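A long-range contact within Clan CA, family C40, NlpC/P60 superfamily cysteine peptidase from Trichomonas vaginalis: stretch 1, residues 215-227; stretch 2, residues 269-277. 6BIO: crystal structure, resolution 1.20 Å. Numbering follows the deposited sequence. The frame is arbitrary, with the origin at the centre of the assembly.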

# COMPACT_ATOMS: atom_id res chain seq x y z
N GLN A 215 -5.40 -17.00 -18.94
CA GLN A 215 -5.25 -18.27 -18.23
C GLN A 215 -4.31 -18.16 -17.04
O GLN A 215 -4.41 -18.95 -16.10
CB GLN A 215 -4.74 -19.35 -19.20
N ASP A 216 -3.40 -17.21 -17.08
CA ASP A 216 -2.38 -17.06 -16.05
C ASP A 216 -2.79 -16.09 -14.94
O ASP A 216 -1.99 -15.80 -14.06
CB ASP A 216 -1.08 -16.58 -16.69
CG ASP A 216 -0.52 -17.61 -17.65
OD1 ASP A 216 -0.69 -18.81 -17.38
OD2 ASP A 216 0.07 -17.24 -18.69
N ILE A 217 -4.03 -15.58 -14.97
CA ILE A 217 -4.44 -14.58 -14.00
C ILE A 217 -4.54 -15.22 -12.62
O ILE A 217 -4.85 -16.40 -12.47
CB ILE A 217 -5.78 -13.96 -14.42
CG1 ILE A 217 -6.07 -12.66 -13.69
CG2 ILE A 217 -6.93 -14.97 -14.20
CD1 ILE A 217 -7.23 -11.87 -14.29
N LEU A 218 -4.26 -14.41 -11.61
CA LEU A 218 -4.28 -14.85 -10.23
C LEU A 218 -4.94 -13.79 -9.37
O LEU A 218 -4.99 -12.60 -9.74
CB LEU A 218 -2.86 -15.07 -9.73
CG LEU A 218 -2.12 -16.27 -10.30
CD1 LEU A 218 -0.69 -16.32 -9.86
CD2 LEU A 218 -2.81 -17.54 -9.87
N PRO A 219 -5.42 -14.18 -8.18
CA PRO A 219 -6.04 -13.21 -7.27
C PRO A 219 -5.12 -12.02 -7.05
O PRO A 219 -3.91 -12.18 -6.83
CB PRO A 219 -6.22 -14.01 -5.98
CG PRO A 219 -6.51 -15.42 -6.52
CD PRO A 219 -5.55 -15.56 -7.67
N GLY A 220 -5.70 -10.83 -7.06
CA GLY A 220 -4.95 -9.62 -6.87
C GLY A 220 -4.50 -8.95 -8.15
O GLY A 220 -4.14 -7.76 -8.11
N ASP A 221 -4.49 -9.67 -9.27
CA ASP A 221 -4.24 -9.03 -10.55
C ASP A 221 -5.39 -8.08 -10.83
O ASP A 221 -6.54 -8.35 -10.48
CB ASP A 221 -4.13 -10.07 -11.68
CG ASP A 221 -2.94 -11.01 -11.54
OD1 ASP A 221 -2.02 -10.70 -10.73
OD2 ASP A 221 -2.91 -12.02 -12.32
N ILE A 222 -5.08 -6.96 -11.46
CA ILE A 222 -6.12 -6.03 -11.91
C ILE A 222 -6.36 -6.23 -13.40
O ILE A 222 -5.50 -6.71 -14.13
CB ILE A 222 -5.86 -4.56 -11.57
CG1 ILE A 222 -4.70 -3.98 -12.35
CG2 ILE A 222 -5.69 -4.41 -10.02
CD1 ILE A 222 -4.56 -2.50 -12.19
N ILE A 223 -7.60 -5.97 -13.81
CA ILE A 223 -8.04 -6.09 -15.19
C ILE A 223 -8.62 -4.74 -15.58
O ILE A 223 -9.55 -4.26 -14.94
CB ILE A 223 -9.13 -7.15 -15.33
CG1 ILE A 223 -8.78 -8.47 -14.62
CG2 ILE A 223 -9.44 -7.38 -16.78
CD1 ILE A 223 -10.04 -9.24 -14.21
N THR A 224 -8.05 -4.12 -16.62
CA THR A 224 -8.61 -2.87 -17.13
C THR A 224 -9.49 -3.16 -18.34
O THR A 224 -9.32 -4.17 -19.03
CB THR A 224 -7.51 -1.88 -17.48
OG1 THR A 224 -6.67 -2.46 -18.48
CG2 THR A 224 -6.70 -1.53 -16.23
N PHE A 225 -10.45 -2.26 -18.58
CA PHE A 225 -11.46 -2.45 -19.60
C PHE A 225 -11.72 -1.13 -20.33
O PHE A 225 -11.56 -0.04 -19.78
CB PHE A 225 -12.80 -2.91 -19.00
CG PHE A 225 -12.74 -4.20 -18.17
CD1 PHE A 225 -12.90 -5.44 -18.78
CD2 PHE A 225 -12.53 -4.17 -16.79
CE1 PHE A 225 -12.89 -6.62 -18.02
CE2 PHE A 225 -12.54 -5.33 -16.06
CZ PHE A 225 -12.71 -6.55 -16.66
N ARG A 226 -12.21 -1.29 -21.57
CA ARG A 226 -12.67 -0.17 -22.38
C ARG A 226 -14.19 -0.25 -22.42
O ARG A 226 -14.75 -1.14 -23.08
CB ARG A 226 -12.05 -0.22 -23.79
CG ARG A 226 -10.54 -0.29 -23.72
CD ARG A 226 -9.90 0.07 -25.06
NE ARG A 226 -10.31 -0.90 -26.07
CZ ARG A 226 -9.78 -2.08 -26.28
NH1 ARG A 226 -8.67 -2.47 -25.66
NH2 ARG A 226 -10.32 -2.89 -27.20
N THR A 227 -14.86 0.64 -21.70
CA THR A 227 -16.31 0.54 -21.51
C THR A 227 -17.10 1.69 -22.11
O THR A 227 -18.33 1.68 -21.97
CB THR A 227 -16.71 0.40 -20.02
OG1 THR A 227 -16.51 1.64 -19.34
CG2 THR A 227 -15.92 -0.71 -19.32
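Stretch 2, residues 269-277: VSTIRRYWT

Stretch 2 runs as an extended strand, Val-269 to Arg-274, alongside the strand that ends at Phe-225 in stretch 1, and then leaves strand conformation at Tyr-275. The two strands are antiparallel, with an angle of 157° between their N-to-C directions and a closest axial approach of 4.4 Å. Together the stretches bury 821 Å², although no two residues that touch are closer than 43 positions in sequence.

Ile-222, which has the most surface covered by the other stretch, is paired with Arg-273 in a hydrogen-bonded bridge: Ile-222 N donates to Arg-273 O and Arg-273 N to Ile-222 O, both at 2.9 Å. The side chains of this pair lie on the same face of the sheet, with Ile-222 CG1 3.9 Å from Arg-273 CB. The isoleucine, with chi1 p and chi2 t, reaches on to place Ile-222 CD1 3.7 Å from Tyr-275 CE1, so that one side chain spans the end of the strand and the residue just beyond it. A water extends the backbone pairing here, donating to Gly-220 O and Arg-273 O and accepting from Tyr-275 N.

Ile-272, the most covered residue of stretch 2, faces Ile-223 in a non-hydrogen-bonded pair whose CA atoms are 4.6 Å apart. Both side chains point to the face opposite that of Ile-222 and Arg-273. There Ile-272 CG2 packs 3.8 Å from Ile-217 CD1, while Ile-272 CG1 lies 4.4 Å from Ile-223 CG2. Ile-223 CG2 is closer to Val-269 CG2, at 3.8 Å. The backbone of Ile-272 also contributes, Ile-272 CA making a CA-H...O contact of 3.3 Å with Ile-222 O.

Beyond this pair the register shifts by one residue, and Phe-225 stands across from Val-269, their CA atoms 4.4 Å apart. The bulge sets Ser-270 and Thr-271 against Thr-224, and Ser-270 has phi/psi of -94/-70, away from the extended values of its neighbours. Thr-224 bridges the irregularity: Thr-224 N donates to Thr-271 O at 2.9 Å, Thr-224 O accepts from Ser-270 N at 2.8 Å, and Thr-224 OG1 accepts from Thr-271 N at 3.1 Å. The side-chain hydroxyl thus takes up an amide that the backbone carbonyl of Thr-224, already engaged by Ser-270, does not. Val-269 CG2 lies 3.7 Å from Phe-225 CE1, and beyond it Arg-226 NH1 is 3.8 Å from Val-269 O.

At the other end, the CA-to-CB bond of Arg-274 points sideways, but the end of the side chain comes nearer and meets the turn of stretch 1. Arg-274 NE donates to Asp-221 OD1 and Arg-274 NH2 to Asp-221 OD2, each at 2.8 Å, a two-pronged salt bridge with nearly linear geometry. Arg-274 NH2 also donates to Asp-216 O at 3.0 Å, and Leu-218 CD1 lies over one face of the guanidinium. Trp-276 NE1 adds a third hydrogen bond to the carboxylate, 3.0 Å from Asp-221 OD1. Within the type II turn from Leu-218 to Asp-221, closed by Asp-221 N donating to Leu-218 O at 3.0 Å, Leu-218 N donates to Asp-221 OD2 at 2.8 Å and helps to fix the carboxylate.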

# COMPACT_ATOMS: atom_id res chain seq x y z
N VAL A 269 -11.35 -6.39 -22.40
CA VAL A 269 -10.17 -6.20 -21.58
C VAL A 269 -9.14 -5.41 -22.36
O VAL A 269 -8.92 -5.65 -23.55
CB VAL A 269 -9.59 -7.57 -21.21
CG1 VAL A 269 -8.24 -7.36 -20.53
CG2 VAL A 269 -10.53 -8.32 -20.29
N SER A 270 -8.45 -4.51 -21.66
CA SER A 270 -7.25 -3.84 -22.19
C SER A 270 -6.01 -4.61 -21.76
O SER A 270 -5.36 -5.23 -22.59
CB SER A 270 -7.20 -2.39 -21.74
OG SER A 270 -6.01 -1.81 -22.13
N THR A 271 -5.67 -4.58 -20.47
CA THR A 271 -4.57 -5.39 -19.97
C THR A 271 -4.92 -6.00 -18.62
O THR A 271 -5.82 -5.54 -17.91
CB THR A 271 -3.21 -4.63 -19.86
OG1 THR A 271 -3.25 -3.64 -18.85
CG2 THR A 271 -2.77 -4.03 -21.20
N ILE A 272 -4.19 -7.06 -18.30
CA ILE A 272 -4.15 -7.67 -16.97
C ILE A 272 -2.79 -7.34 -16.38
O ILE A 272 -1.75 -7.61 -17.00
CB ILE A 272 -4.35 -9.19 -17.06
CG1 ILE A 272 -5.69 -9.52 -17.77
CG2 ILE A 272 -4.29 -9.79 -15.65
CD1 ILE A 272 -5.80 -10.97 -18.15
N ARG A 273 -2.79 -6.73 -15.18
CA ARG A 273 -1.57 -6.21 -14.59
C ARG A 273 -1.40 -6.75 -13.18
O ARG A 273 -2.35 -6.74 -12.37
CB ARG A 273 -1.60 -4.68 -14.53
CG ARG A 273 -1.62 -3.98 -15.87
CD ARG A 273 -0.40 -4.26 -16.67
NE ARG A 273 -0.33 -3.42 -17.86
CZ ARG A 273 0.79 -3.09 -18.49
NH1 ARG A 273 1.96 -3.48 -18.02
NH2 ARG A 273 0.72 -2.34 -19.60
N ARG A 274 -0.18 -7.17 -12.87
CA ARG A 274 0.17 -7.79 -11.60
C ARG A 274 1.11 -6.84 -10.86
O ARG A 274 2.27 -6.65 -11.26
CB ARG A 274 0.82 -9.15 -11.84
CG ARG A 274 1.29 -9.82 -10.56
CD ARG A 274 1.62 -11.29 -10.77
NE ARG A 274 0.44 -11.99 -11.30
CZ ARG A 274 0.46 -13.17 -11.92
NH1 ARG A 274 1.59 -13.85 -12.06
NH2 ARG A 274 -0.68 -13.67 -12.39
N TYR A 275 0.59 -6.20 -9.83
CA TYR A 275 1.34 -5.23 -9.04
C TYR A 275 1.98 -5.85 -7.81
O TYR A 275 2.77 -5.17 -7.14
CB TYR A 275 0.44 -4.07 -8.64
CG TYR A 275 0.22 -3.06 -9.74
CD1 TYR A 275 -0.74 -3.24 -10.71
CD2 TYR A 275 0.98 -1.90 -9.78
CE1 TYR A 275 -0.94 -2.28 -11.70
CE2 TYR A 275 0.79 -0.95 -10.77
CZ TYR A 275 -0.17 -1.15 -11.72
OH TYR A 275 -0.38 -0.13 -12.64
N TRP A 276 1.65 -7.09 -7.47
CA TRP A 276 2.27 -7.81 -6.37
C TRP A 276 3.44 -8.62 -6.90
O TRP A 276 3.48 -9.01 -8.07
CB TRP A 276 1.25 -8.71 -5.69
CG TRP A 276 0.54 -9.71 -6.57
CD1 TRP A 276 -0.58 -9.49 -7.34
CD2 TRP A 276 0.91 -11.06 -6.77
NE1 TRP A 276 -0.93 -10.65 -7.98
CE2 TRP A 276 -0.03 -11.63 -7.65
CE3 TRP A 276 1.94 -11.85 -6.28
CZ2 TRP A 276 0.04 -12.95 -8.03
CZ3 TRP A 276 2.01 -13.15 -6.68
CH2 TRP A 276 1.08 -13.69 -7.55
N THR A 277 4.43 -8.83 -6.03
CA THR A 277 5.65 -9.51 -6.46
C THR A 277 6.07 -10.62 -5.54
O THR A 277 7.04 -11.32 -5.85
CB THR A 277 6.84 -8.54 -6.57
OG1 THR A 277 7.20 -8.11 -5.27
CG2 THR A 277 6.52 -7.35 -7.42
O HOH W 1 1.03 -16.45 -13.40
O HOH W 2 -2.26 -6.24 -9.58
O HOH W 3 -6.52 -0.70 -24.54